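Local coordinates for AceL NrdHF-1-1 Intein (Metagenome, PDB 6ZGQ), which is a naturally split class 3 intein, here linked and splice-inactive, whose active form would excise itself from a precursor and join the flanking protein segments, at residues 10-15 against 141-146; 33-38 against 82-87; 48-53 against 132-137; 71-76 against 88-93. All blocks are in the same frame, centred on the assembly; numbering follows the deposited sequence.

Contact 1: residues 10-15 against 141-146; sequences VGTKVT and FVVTDE
Lys-13 and Val-14 pair with Thr-144 and Val-143 as a short, strongly twisted antiparallel strand pair, the segments 13-15 and 141-144 approaching to 4.4 Å with their directions 132° apart. Lys-13 with Thr-144 is the hydrogen-bonded pair, Thr-144 N donating a hydrogen bond to Lys-13 O at 2.9 Å. Thr-15 N continues the pairing by donating to Val-142 O at 3.0 Å. Between these bonds lies the non-hydrogen-bonded pair Val-14 and Val-143.

The face carrying the two valines is apolar. Val-14 crosses the Phe-141 side chain at about a right angle, its CG2 lying 3.9 Å from ring atom CE1. Thr-12 adds its methyl instead of its hydroxyl: CG2, anti to the backbone N, meets Val-143 CG1 at 3.7 Å, while OG1 bonds back to Leu-9 O. Branched side chains suit such a pair, since they favour extended backbone.

The face of Lys-13 and Thr-144 is more polar. Thr-15 OG1 and Thr-144 OG1 stand 2.8 Å apart, too poorly angled for a hydrogen bond; both turn to Asp-20 OD1, Thr-144 only weakly. The shared carboxylate probably accounts for two buried hydroxyls standing so close. The Lys-13 chain leads away to Asn-22.

Strand 13-15 is flanked by 20-22 as well as 140-144, and the latter pairs on with 150-154, whose Arg-150 touches Thr-15, Val-142 and Thr-144. Strand 32-35 packs on Val-14 and Phe-141 through Val-32, and strand 128-135 reaches Phe-141 through Leu-134.

Contact 2: residues 33-38 against 82-87; sequences LQFDMN and GEIKEC
The Phe-35 ring meets Ile-84 at its edge: Ile-84 CD1 lies near the ring plane, 3.8 Å from CE2, and the two side chains reach toward each other tip to tip. CG stands anti to the backbone N (chi1 -180°), and the CE2 side of the ring is what meets the isoleucine. Phe-42 also meets this ring, their planes at about 50°, and Ile-101 touches both Phe-35 and Ile-84.

Ile-84 suits the centre because its two branches serve different partners. While CD1 goes to the phenylalanine, CG2 packs on Met-37 CG at 3.8 Å. The methionine chain bends at chi3 (75°), which places CE 4.0 Å from Ile-84 CG2 and beside Glu-86 CB at 4.1 Å. An unbranched, flexible thioether can follow the strand in this way. The Glu-86 carboxylate is engaged elsewhere, its OE1 in a salt bridge with Arg-75.

No direct hydrogen bond joins the segments. One water replaces it, donating to Met-37 O at 3.0 Å and accepting from Ile-84 N at 2.8 Å, which satisfies an edge amide and a loop carbonyl that do not meet directly.

Met-37 follows strand 32-35 on the way to strand 42-45, and Ile-84 lies on the hairpin 75-80/83-88. Such apolar closure between hairpins distant in sequence fits the compact, all-beta Hint fold expected of an intein.

Contact 3: residues 48-53 against 132-137; sequences TKTQKV and HALSVP
Thr-50 and Leu-134, and Lys-52 and His-132, face one another as non-hydrogen-bonded pairs of an antiparallel sheet, part of the Hint fold of inteins, in which strand 49-53 forms an edge beside 132-135. Thr-50 and Leu-134 cross obliquely, methyl CG2 resting 3.7 Å from CD2. Lys-52 and His-132 lie side by side pointing the same way, the lysine CG 3.6 Å from the imidazole CE1, while its long chain leads off as fits an exposed edge.

On the other face Gln-51 lies against Ala-133, probably one of the two engineered alanines of this inactive variant. Gln-51 chi1, 107°, lies well off the staggered positions, and CG comes to 3.4 Å from Ala-133 CB. An alanine in place of Gln-51 would probably leave that methyl without the CG and amide lying against it. Backbone bonds join the pair in both directions, with Gln-51 N to Ala-133 O at 2.9 Å. The OG of buried Ser-135 hydrogen-bonds to Ser-156 O.

The His-132 ring is held at both nitrogens: NE2 bonds to Glu-130, and ND1 meets, at the ring edge and 2.7 Å away, a water that donates to Gln-51 O at 3.0 Å.

Contact 4: residues 71-76 against 88-93; sequences SPNHRM and LAKDFE
Asn-73 and Lys-90 supply the polar side-chain link. The lysine NZ lies in the plane of the asparagine carbonyl, on a lone pair of OD1, at 2.6 Å. The lysine chain is extended beyond CG and passes over Pro-72 O, with CB and CG each 3.4 Å from that oxygen. Because ND2 of Asn-73 bonds to Asp-5, the amide is held at both ends, a task for which asparagine suits as acceptor and donor together. An alanine at Asn-73 would probably leave the Lys-90 ammonium without this mate, free to turn, and Asp-5 without its amide donor.

Backbone bonds tie the segments further. Lys-90 N donates to Pro-72 O at 2.9 Å, and Ala-89 N reaches His-74 O at 2.9 Å, nearly along the C=O axis. Ser-71 to His-74 forms a type I turn, which proline at its second position favours. The sequence Ser-Pro-Asn-His resembles the Thr-x-x-His motif of intein block B, whose histidine probably assists splicing; His-74 here bonds through NE2 to Thr-153 and through ND1 to Glu-6 O.

Apolar contacts fill in around the bonds. Met-76 CG packs on Ala-89 CB at 4.0 Å, where a small residue lets the strand come close. Leu-88 CD2, 4.2 Å from Arg-75 CG, crosses the aliphatic part of the arginine obliquely; NH1 bonds to Lys-139 O and to O of Ala-155, probably the other engineered alanine.

Contacts 1, 2 and 4 reach the same large antiparallel sheet, contact 2 through 82-87, and contact 3 lies in a separate one. Contact 1 meets contact 2 through backbone bonds, Val-142 N to Leu-33 O at 2.9 Å and Thr-15 O to Leu-33 N at the same length. It meets contact 3 where Phe-141 packs on Leu-134 and Val-136. Neighbouring strands join contacts 2 and 4, Cys-87 O lying 2.7 Å from Met-76 N. Contacts 3 and 4 do not touch, their centres about 16 Å apart, yet they turn toward a common place: Ala-133 CB lies 6.1 Å from His-74 ND1, consistent with an intein active site between them.

Contact 1: residues 10-15 against 141-146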
loop_
_atom_site.group_PDB
_atom_site.type_symbol
_atom_site.label_atom_id
_atom_site.label_comp_id
_atom_site.label_asym_id
_atom_site.label_seq_id
_atom_site.Cartn_x
_atom_site.Cartn_y
_atom_site.Cartn_z
ATOM N N VAL A 10 10.632 4.250 -3.187
ATOM C CA VAL A 10 10.700 5.723 -3.112
ATOM C C VAL A 10 9.810 6.309 -4.216
ATOM O O VAL A 10 9.705 5.711 -5.304
ATOM C CB VAL A 10 12.159 6.258 -3.213
ATOM C CG1 VAL A 10 12.812 5.896 -4.543
ATOM C CG2 VAL A 10 12.216 7.763 -2.979
ATOM N N GLY A 11 9.138 7.423 -3.905
ATOM C CA GLY A 11 8.314 8.145 -4.867
ATOM C C GLY A 11 6.890 7.638 -4.939
ATOM O O GLY A 11 6.071 8.245 -5.627
ATOM N N THR A 12 6.596 6.514 -4.276
ATOM C CA THR A 12 5.207 6.119 -3.994
ATOM C C THR A 12 4.531 7.294 -3.284
ATOM O O THR A 12 5.068 7.776 -2.286
ATOM C CB THR A 12 5.157 4.860 -3.108
ATOM O OG1 THR A 12 5.682 3.758 -3.850
ATOM C CG2 THR A 12 3.730 4.516 -2.667
ATOM N N LYS A 13 3.386 7.764 -3.800
ATOM C CA LYS A 13 2.636 8.861 -3.165
ATOM C C LYS A 13 1.698 8.289 -2.101
ATOM O O LYS A 13 1.105 7.239 -2.326
ATOM C CB LYS A 13 1.860 9.680 -4.204
ATOM C CG LYS A 13 2.752 10.612 -5.000
ATOM C CD LYS A 13 1.981 11.358 -6.060
ATOM C CE LYS A 13 2.936 12.104 -6.963
ATOM N NZ LYS A 13 3.721 13.138 -6.236
ATOM N N VAL A 14 1.627 8.964 -0.949
ATOM C CA VAL A 14 0.732 8.621 0.169
ATOM C C VAL A 14 -0.358 9.699 0.206
ATOM O O VAL A 14 -0.031 10.893 0.202
ATOM C CB VAL A 14 1.497 8.576 1.518
ATOM C CG1 VAL A 14 0.542 8.489 2.705
ATOM C CG2 VAL A 14 2.486 7.416 1.542
ATOM N N THR A 15 -1.625 9.278 0.190
ATOM C CA THR A 15 -2.760 10.212 0.253
ATOM C C THR A 15 -2.846 10.787 1.661
ATOM O O THR A 15 -2.835 10.021 2.620
ATOM C CB THR A 15 -4.049 9.522 -0.208
ATOM O OG1 THR A 15 -3.821 9.120 -1.555
ATOM C CG2 THR A 15 -5.268 10.443 -0.150
ATOM N N PHE A 141 -2.836 2.149 5.004
ATOM C CA PHE A 141 -3.067 3.525 4.510
ATOM C C PHE A 141 -3.188 3.533 2.981
ATOM O O PHE A 141 -2.923 2.513 2.339
ATOM C CB PHE A 141 -1.979 4.491 5.022
ATOM C CG PHE A 141 -0.572 4.098 4.645
ATOM C CD1 PHE A 141 -0.043 4.464 3.421
ATOM C CD2 PHE A 141 0.216 3.360 5.515
ATOM C CE1 PHE A 141 1.247 4.103 3.068
ATOM C CE2 PHE A 141 1.503 2.997 5.167
ATOM C CZ PHE A 141 2.016 3.361 3.940
ATOM N N VAL A 142 -3.623 4.669 2.424
ATOM C CA VAL A 142 -3.948 4.808 0.993
ATOM C C VAL A 142 -2.740 5.408 0.261
ATOM O O VAL A 142 -2.183 6.420 0.709
ATOM C CB VAL A 142 -5.237 5.661 0.786
ATOM C CG1 VAL A 142 -5.590 5.830 -0.689
ATOM C CG2 VAL A 142 -6.418 5.027 1.510
ATOM N N VAL A 143 -2.328 4.750 -0.826
ATOM C CA VAL A 143 -1.259 5.230 -1.725
ATOM C C VAL A 143 -1.875 5.535 -3.096
ATOM O O VAL A 143 -2.895 4.927 -3.453
ATOM C CB VAL A 143 -0.101 4.204 -1.869
ATOM C CG1 VAL A 143 0.683 4.070 -0.568
ATOM C CG2 VAL A 143 -0.597 2.838 -2.327
ATOM N N THR A 144 -1.271 6.485 -3.819
ATOM C CA THR A 144 -1.657 6.879 -5.186
ATOM C C THR A 144 -0.503 6.531 -6.139
ATOM O O THR A 144 0.641 6.920 -5.871
ATOM C CB THR A 144 -1.947 8.384 -5.224
ATOM O OG1 THR A 144 -2.775 8.689 -4.101
ATOM C CG2 THR A 144 -2.631 8.805 -6.529
ATOM N N ASP A 145 -0.809 5.798 -7.212
ATOM C CA ASP A 145 0.176 5.387 -8.225
ATOM C C ASP A 145 0.362 6.507 -9.258
ATOM O O ASP A 145 -0.272 7.561 -9.126
ATOM C CB ASP A 145 -0.223 4.041 -8.862
ATOM C CG ASP A 145 -1.507 4.104 -9.699
ATOM O OD1 ASP A 145 -1.854 5.189 -10.224
ATOM O OD2 ASP A 145 -2.139 3.040 -9.850
ATOM N N GLU A 146 1.234 6.268 -10.245
ATOM C CA GLU A 146 1.580 7.233 -11.315
ATOM C C GLU A 146 0.377 7.626 -12.188
ATOM O O GLU A 146 0.440 8.656 -12.865
ATOM C CB GLU A 146 2.688 6.644 -12.213
ATOM C CG GLU A 146 4.005 6.338 -11.495
ATOM C CD GLU A 146 4.207 4.874 -11.095
ATOM O OE1 GLU A 146 3.646 3.967 -11.750
ATOM O OE2 GLU A 146 4.955 4.630 -10.120
#

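Contact 2: residues 33-38 against 82-87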
loop_
_atom_site.group_PDB
_atom_site.type_symbol
_atom_site.label_atom_id
_atom_site.label_comp_id
_atom_site.label_asym_id
_atom_site.label_seq_id
_atom_site.Cartn_x
_atom_site.Cartn_y
_atom_site.Cartn_z
ATOM N N LEU A 33 -4.223 9.390 5.145
ATOM C CA LEU A 33 -5.484 8.635 5.017
ATOM C C LEU A 33 -5.195 7.170 5.342
ATOM O O LEU A 33 -4.547 6.478 4.538
ATOM C CB LEU A 33 -6.070 8.769 3.605
ATOM C CG LEU A 33 -7.452 8.137 3.398
ATOM C CD1 LEU A 33 -8.472 8.732 4.359
ATOM C CD2 LEU A 33 -7.920 8.293 1.961
ATOM N N GLN A 34 -5.624 6.732 6.532
ATOM C CA GLN A 34 -5.487 5.340 6.969
ATOM C C GLN A 34 -6.803 4.617 6.701
ATOM O O GLN A 34 -7.832 5.275 6.505
ATOM C CB GLN A 34 -5.062 5.243 8.447
ATOM C CG GLN A 34 -6.131 5.603 9.467
ATOM C CD GLN A 34 -5.871 4.951 10.805
ATOM O OE1 GLN A 34 -4.724 4.809 11.225
ATOM N NE2 GLN A 34 -6.932 4.531 11.476
ATOM N N PHE A 35 -6.727 3.284 6.657
ATOM C CA PHE A 35 -7.865 2.363 6.540
ATOM C C PHE A 35 -7.758 1.388 7.721
ATOM O O PHE A 35 -6.746 0.685 7.855
ATOM C CB PHE A 35 -7.799 1.638 5.189
ATOM C CG PHE A 35 -8.920 0.660 4.933
ATOM C CD1 PHE A 35 -10.199 1.102 4.634
ATOM C CD2 PHE A 35 -8.678 -0.708 4.943
ATOM C CE1 PHE A 35 -11.219 0.203 4.370
ATOM C CE2 PHE A 35 -9.693 -1.612 4.685
ATOM C CZ PHE A 35 -10.967 -1.157 4.403
ATOM N N ASP A 36 -8.771 1.385 8.592
ATOM C CA ASP A 36 -8.773 0.525 9.786
ATOM C C ASP A 36 -9.183 -0.888 9.353
ATOM O O ASP A 36 -10.277 -1.064 8.805
ATOM C CB ASP A 36 -9.704 1.083 10.864
ATOM C CG ASP A 36 -9.646 0.279 12.140
ATOM O OD1 ASP A 36 -10.273 -0.799 12.179
ATOM O OD2 ASP A 36 -8.948 0.711 13.079
ATOM N N MET A 37 -8.292 -1.867 9.562
ATOM C CA MET A 37 -8.492 -3.251 9.101
ATOM C C MET A 37 -9.648 -3.932 9.839
ATOM O O MET A 37 -10.298 -4.810 9.263
ATOM C CB MET A 37 -7.214 -4.078 9.275
ATOM C CG MET A 37 -6.109 -3.724 8.298
ATOM S SD MET A 37 -4.599 -4.621 8.686
ATOM C CE MET A 37 -5.014 -6.257 8.085
ATOM N N ASN A 38 -9.891 -3.526 11.093
ATOM C CA ASN A 38 -10.943 -4.113 11.944
ATOM C C ASN A 38 -12.337 -3.554 11.607
ATOM O O ASN A 38 -13.310 -4.319 11.619
ATOM C CB ASN A 38 -10.635 -3.911 13.440
ATOM C CG ASN A 38 -9.349 -4.596 13.877
ATOM O OD1 ASN A 38 -8.995 -5.660 13.371
ATOM N ND2 ASN A 38 -8.650 -3.990 14.830
ATOM N N GLY A 82 -15.736 -11.504 4.339
ATOM C CA GLY A 82 -16.074 -10.159 4.822
ATOM C C GLY A 82 -14.963 -9.491 5.620
ATOM O O GLY A 82 -15.170 -8.382 6.123
ATOM N N GLU A 83 -13.795 -10.147 5.707
ATOM C CA GLU A 83 -12.691 -9.768 6.614
ATOM C C GLU A 83 -11.535 -9.146 5.824
ATOM O O GLU A 83 -11.326 -9.535 4.676
ATOM C CB GLU A 83 -12.192 -11.006 7.376
ATOM C CG GLU A 83 -13.246 -11.624 8.290
ATOM C CD GLU A 83 -12.660 -12.405 9.455
ATOM O OE1 GLU A 83 -13.093 -13.555 9.677
ATOM O OE2 GLU A 83 -11.776 -11.871 10.159
ATOM N N ILE A 84 -10.827 -8.182 6.433
ATOM C CA ILE A 84 -9.594 -7.586 5.881
ATOM C C ILE A 84 -8.400 -8.376 6.435
ATOM O O ILE A 84 -8.245 -8.469 7.667
ATOM C CB ILE A 84 -9.459 -6.085 6.245
ATOM C CG1 ILE A 84 -10.674 -5.277 5.755
ATOM C CG2 ILE A 84 -8.168 -5.502 5.685
ATOM C CD1 ILE A 84 -10.866 -5.242 4.249
ATOM N N LYS A 85 -7.596 -8.932 5.513
ATOM C CA LYS A 85 -6.466 -9.841 5.787
ATOM C C LYS A 85 -5.164 -9.190 5.311
ATOM O O LYS A 85 -5.209 -8.278 4.470
ATOM C CB LYS A 85 -6.643 -11.174 5.028
ATOM C CG LYS A 85 -7.989 -11.877 5.207
ATOM C CD LYS A 85 -8.046 -12.769 6.439
ATOM C CE LYS A 85 -9.259 -13.686 6.408
ATOM N NZ LYS A 85 -9.013 -14.942 5.650
ATOM N N GLU A 86 -4.035 -9.681 5.836
ATOM C CA GLU A 86 -2.688 -9.273 5.415
ATOM C C GLU A 86 -1.879 -10.511 5.012
ATOM O O GLU A 86 -2.185 -11.626 5.459
ATOM C CB GLU A 86 -1.959 -8.524 6.543
ATOM C CG GLU A 86 -1.954 -9.285 7.861
ATOM C CD GLU A 86 -1.151 -8.590 8.933
ATOM O OE1 GLU A 86 0.093 -8.565 8.825
ATOM O OE2 GLU A 86 -1.769 -8.065 9.882
ATOM N N CYS A 87 -0.871 -10.289 4.158
ATOM C CA CYS A 87 0.097 -11.305 3.693
ATOM C C CYS A 87 1.351 -10.576 3.195
ATOM O O CYS A 87 1.214 -9.531 2.545
ATOM C CB CYS A 87 -0.500 -12.138 2.552
ATOM S SG CYS A 87 0.519 -13.528 2.000
HETATM O O HOH W 1 -11.758 -7.453 8.940
#

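Contact 3: residues 48-53 against 132-137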
loop_
_atom_site.group_PDB
_atom_site.type_symbol
_atom_site.label_atom_id
_atom_site.label_comp_id
_atom_site.label_asym_id
_atom_site.label_seq_id
_atom_site.Cartn_x
_atom_site.Cartn_y
_atom_site.Cartn_z
ATOM N N THR A 48 3.061 7.138 13.334
ATOM C CA THR A 48 3.796 7.006 14.605
ATOM C C THR A 48 5.274 6.656 14.353
ATOM O O THR A 48 6.096 6.838 15.247
ATOM C CB THR A 48 3.159 5.942 15.521
ATOM O OG1 THR A 48 3.208 4.678 14.859
ATOM C CG2 THR A 48 1.710 6.303 15.864
ATOM N N LYS A 49 5.603 6.171 13.153
ATOM C CA LYS A 49 7.002 6.075 12.707
ATOM C C LYS A 49 7.109 6.062 11.181
ATOM O O LYS A 49 6.174 5.607 10.505
ATOM C CB LYS A 49 7.719 4.862 13.327
ATOM C CG LYS A 49 7.081 3.508 13.065
ATOM C CD LYS A 49 8.005 2.348 13.417
ATOM C CE LYS A 49 8.190 2.179 14.922
ATOM N NZ LYS A 49 6.948 1.727 15.616
ATOM N N THR A 50 8.224 6.613 10.676
ATOM C CA THR A 50 8.636 6.549 9.265
ATOM C C THR A 50 9.980 5.802 9.228
ATOM O O THR A 50 10.743 5.909 10.197
ATOM C CB THR A 50 8.815 7.952 8.660
ATOM O OG1 THR A 50 9.894 8.605 9.328
ATOM C CG2 THR A 50 7.551 8.792 8.808
ATOM N N GLN A 51 10.224 5.032 8.161
ATOM C CA GLN A 51 11.433 4.204 8.016
ATOM C C GLN A 51 12.038 4.472 6.633
ATOM O O GLN A 51 11.287 4.648 5.659
ATOM C CB GLN A 51 11.120 2.704 8.212
ATOM C CG GLN A 51 11.136 1.873 6.927
ATOM C CD GLN A 51 11.144 0.366 7.141
ATOM O OE1 GLN A 51 11.599 -0.378 6.269
ATOM N NE2 GLN A 51 10.647 -0.095 8.284
ATOM N N LYS A 52 13.372 4.521 6.575
ATOM C CA LYS A 52 14.145 4.639 5.337
ATOM C C LYS A 52 15.099 3.438 5.282
ATOM O O LYS A 52 15.867 3.223 6.230
ATOM C CB LYS A 52 14.926 5.963 5.330
ATOM C CG LYS A 52 15.561 6.344 3.996
ATOM C CD LYS A 52 16.682 7.357 4.157
ATOM C CE LYS A 52 16.226 8.628 4.856
ATOM N NZ LYS A 52 17.395 9.440 5.284
ATOM N N VAL A 53 15.003 2.644 4.213
ATOM C CA VAL A 53 15.867 1.471 3.991
ATOM C C VAL A 53 16.286 1.472 2.515
ATOM O O VAL A 53 15.542 2.008 1.689
ATOM C CB VAL A 53 15.136 0.157 4.384
ATOM C CG1 VAL A 53 14.215 -0.328 3.271
ATOM C CG2 VAL A 53 16.121 -0.934 4.793
ATOM N N HIS A 132 10.619 3.294 1.624
ATOM C CA HIS A 132 10.109 3.997 2.798
ATOM C C HIS A 132 8.860 3.254 3.322
ATOM O O HIS A 132 8.191 2.551 2.539
ATOM C CB HIS A 132 9.799 5.457 2.433
ATOM C CG HIS A 132 10.997 6.237 1.997
ATOM N ND1 HIS A 132 11.703 7.048 2.856
ATOM C CD2 HIS A 132 11.611 6.334 0.795
ATOM C CE1 HIS A 132 12.711 7.604 2.206
ATOM N NE2 HIS A 132 12.679 7.186 0.952
ATOM N N ALA A 133 8.604 3.379 4.630
ATOM C CA ALA A 133 7.463 2.753 5.325
ATOM C C ALA A 133 6.895 3.693 6.389
ATOM O O ALA A 133 7.642 4.505 6.929
ATOM C CB ALA A 133 7.888 1.442 5.976
ATOM N N LEU A 134 5.589 3.574 6.663
ATOM C CA LEU A 134 4.888 4.288 7.745
ATOM C C LEU A 134 4.190 3.284 8.669
ATOM O O LEU A 134 3.774 2.222 8.201
ATOM C CB LEU A 134 3.813 5.215 7.162
ATOM C CG LEU A 134 4.223 6.116 6.002
ATOM C CD1 LEU A 134 3.013 6.895 5.499
ATOM C CD2 LEU A 134 5.334 7.055 6.431
ATOM N N SER A 135 4.085 3.629 9.955
ATOM C CA SER A 135 3.183 2.967 10.904
ATOM C C SER A 135 2.015 3.915 11.184
ATOM O O SER A 135 2.247 5.098 11.463
ATOM C CB SER A 135 3.927 2.608 12.190
ATOM O OG SER A 135 5.070 1.818 11.884
ATOM N N VAL A 136 0.787 3.403 11.044
ATOM C CA VAL A 136 -0.455 4.103 11.438
ATOM C C VAL A 136 -1.312 3.156 12.294
ATOM O O VAL A 136 -1.274 1.947 12.094
ATOM C CB VAL A 136 -1.255 4.613 10.207
ATOM C CG1 VAL A 136 -0.595 5.841 9.603
ATOM C CG2 VAL A 136 -1.431 3.528 9.154
ATOM N N PRO A 137 -2.076 3.692 13.268
ATOM C CA PRO A 137 -2.922 2.864 14.144
ATOM C C PRO A 137 -3.806 1.815 13.439
ATOM O O PRO A 137 -3.953 0.705 13.946
ATOM C CB PRO A 137 -3.804 3.901 14.837
ATOM C CG PRO A 137 -2.945 5.121 14.909
ATOM C CD PRO A 137 -2.157 5.123 13.624
HETATM O O HOH W 2 11.013 7.637 5.372
#

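Contact 4: residues 71-76 against 88-93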
loop_
_atom_site.group_PDB
_atom_site.type_symbol
_atom_site.label_atom_id
_atom_site.label_comp_id
_atom_site.label_asym_id
_atom_site.label_seq_id
_atom_site.Cartn_x
_atom_site.Cartn_y
_atom_site.Cartn_z
ATOM N N SER A 71 8.616 -3.869 -1.034
ATOM C CA SER A 71 9.693 -4.780 -0.609
ATOM C C SER A 71 9.130 -6.193 -0.414
ATOM O O SER A 71 7.928 -6.355 -0.235
ATOM C CB SER A 71 10.333 -4.279 0.687
ATOM O OG SER A 71 10.823 -2.962 0.524
ATOM N N PRO A 72 9.992 -7.228 -0.452
ATOM C CA PRO A 72 9.537 -8.611 -0.250
ATOM C C PRO A 72 8.638 -8.857 0.979
ATOM O O PRO A 72 7.676 -9.619 0.862
ATOM C CB PRO A 72 10.846 -9.391 -0.113
ATOM C CG PRO A 72 11.824 -8.607 -0.927
ATOM C CD PRO A 72 11.438 -7.165 -0.730
ATOM N N ASN A 73 8.943 -8.199 2.108
ATOM C CA ASN A 73 8.246 -8.420 3.394
ATOM C C ASN A 73 7.233 -7.321 3.701
ATOM O O ASN A 73 6.766 -7.237 4.838
ATOM C CB ASN A 73 9.232 -8.537 4.568
ATOM C CG ASN A 73 10.199 -9.689 4.404
ATOM O OD1 ASN A 73 9.808 -10.787 4.014
ATOM N ND2 ASN A 73 11.462 -9.446 4.697
ATOM N N HIS A 74 6.909 -6.490 2.703
ATOM C CA HIS A 74 5.829 -5.496 2.810
ATOM C C HIS A 74 4.488 -6.214 2.980
ATOM O O HIS A 74 4.260 -7.243 2.329
ATOM C CB HIS A 74 5.769 -4.593 1.584
ATOM C CG HIS A 74 4.709 -3.554 1.691
ATOM N ND1 HIS A 74 4.812 -2.492 2.560
ATOM C CD2 HIS A 74 3.512 -3.430 1.077
ATOM C CE1 HIS A 74 3.732 -1.743 2.458
ATOM N NE2 HIS A 74 2.921 -2.295 1.573
ATOM N N ARG A 75 3.627 -5.680 3.852
ATOM C CA ARG A 75 2.311 -6.261 4.135
ATOM C C ARG A 75 1.336 -5.842 3.025
ATOM O O ARG A 75 1.089 -4.639 2.842
ATOM C CB ARG A 75 1.821 -5.830 5.527
ATOM C CG ARG A 75 2.633 -6.441 6.667
ATOM C CD ARG A 75 2.372 -5.770 8.005
ATOM N NE ARG A 75 0.976 -5.922 8.437
ATOM C CZ ARG A 75 0.056 -4.952 8.464
ATOM N NH1 ARG A 75 0.341 -3.711 8.098
ATOM N NH2 ARG A 75 -1.177 -5.225 8.872
ATOM N N MET A 76 0.854 -6.822 2.250
ATOM C CA MET A 76 -0.209 -6.607 1.262
ATOM C C MET A 76 -1.538 -6.793 1.984
ATOM O O MET A 76 -1.648 -7.702 2.815
ATOM C CB MET A 76 -0.083 -7.585 0.091
ATOM C CG MET A 76 1.226 -7.445 -0.671
ATOM S SD MET A 76 1.478 -5.770 -1.286
ATOM C CE MET A 76 0.263 -5.721 -2.603
ATOM N N LEU A 88 2.543 -11.101 3.511
ATOM C CA LEU A 88 3.805 -10.552 2.995
ATOM C C LEU A 88 3.794 -10.684 1.467
ATOM O O LEU A 88 3.290 -11.688 0.954
ATOM C CB LEU A 88 4.988 -11.298 3.618
ATOM C CG LEU A 88 5.082 -11.261 5.150
ATOM C CD1 LEU A 88 6.434 -11.787 5.611
ATOM C CD2 LEU A 88 4.859 -9.856 5.680
ATOM N N ALA A 89 4.294 -9.653 0.775
ATOM C CA ALA A 89 4.326 -9.568 -0.694
ATOM C C ALA A 89 4.921 -10.832 -1.330
ATOM O O ALA A 89 4.332 -11.381 -2.259
ATOM C CB ALA A 89 5.102 -8.329 -1.124
ATOM N N LYS A 90 6.061 -11.298 -0.811
ATOM C CA LYS A 90 6.748 -12.489 -1.339
ATOM C C LYS A 90 5.923 -13.779 -1.173
ATOM O O LYS A 90 6.177 -14.750 -1.897
ATOM C CB LYS A 90 8.127 -12.659 -0.680
ATOM C CG LYS A 90 8.088 -13.009 0.803
ATOM C CD LYS A 90 9.476 -13.043 1.412
ATOM C CE LYS A 90 9.470 -13.701 2.782
ATOM N NZ LYS A 90 10.625 -13.253 3.601
ATOM N N ASP A 91 4.961 -13.781 -0.236
ATOM C CA ASP A 91 4.126 -14.953 0.081
ATOM C C ASP A 91 2.762 -14.918 -0.619
ATOM O O ASP A 91 2.108 -15.959 -0.680
ATOM C CB ASP A 91 3.924 -15.088 1.603
ATOM C CG ASP A 91 5.218 -15.385 2.336
ATOM O OD1 ASP A 91 6.024 -16.179 1.811
ATOM O OD2 ASP A 91 5.432 -14.811 3.421
ATOM N N PHE A 92 2.347 -13.756 -1.148
ATOM C CA PHE A 92 0.981 -13.576 -1.681
ATOM C C PHE A 92 0.748 -14.479 -2.892
ATOM O O PHE A 92 1.515 -14.433 -3.861
ATOM C CB PHE A 92 0.668 -12.115 -2.047
ATOM C CG PHE A 92 -0.761 -11.905 -2.486
ATOM C CD1 PHE A 92 -1.781 -11.759 -1.552
ATOM C CD2 PHE A 92 -1.094 -11.890 -3.832
ATOM C CE1 PHE A 92 -3.095 -11.587 -1.954
ATOM C CE2 PHE A 92 -2.406 -11.723 -4.237
ATOM C CZ PHE A 92 -3.410 -11.573 -3.296
ATOM N N GLU A 93 -0.307 -15.299 -2.809
ATOM C CA GLU A 93 -0.769 -16.158 -3.910
ATOM C C GLU A 93 -2.167 -15.697 -4.324
ATOM O O GLU A 93 -3.112 -15.802 -3.541
ATOM C CB GLU A 93 -0.771 -17.643 -3.504
ATOM C CG GLU A 93 0.608 -18.196 -3.140
ATOM C CD GLU A 93 1.584 -18.332 -4.313
ATOM O OE1 GLU A 93 1.405 -17.665 -5.359
ATOM O OE2 GLU A 93 2.562 -19.105 -4.179
#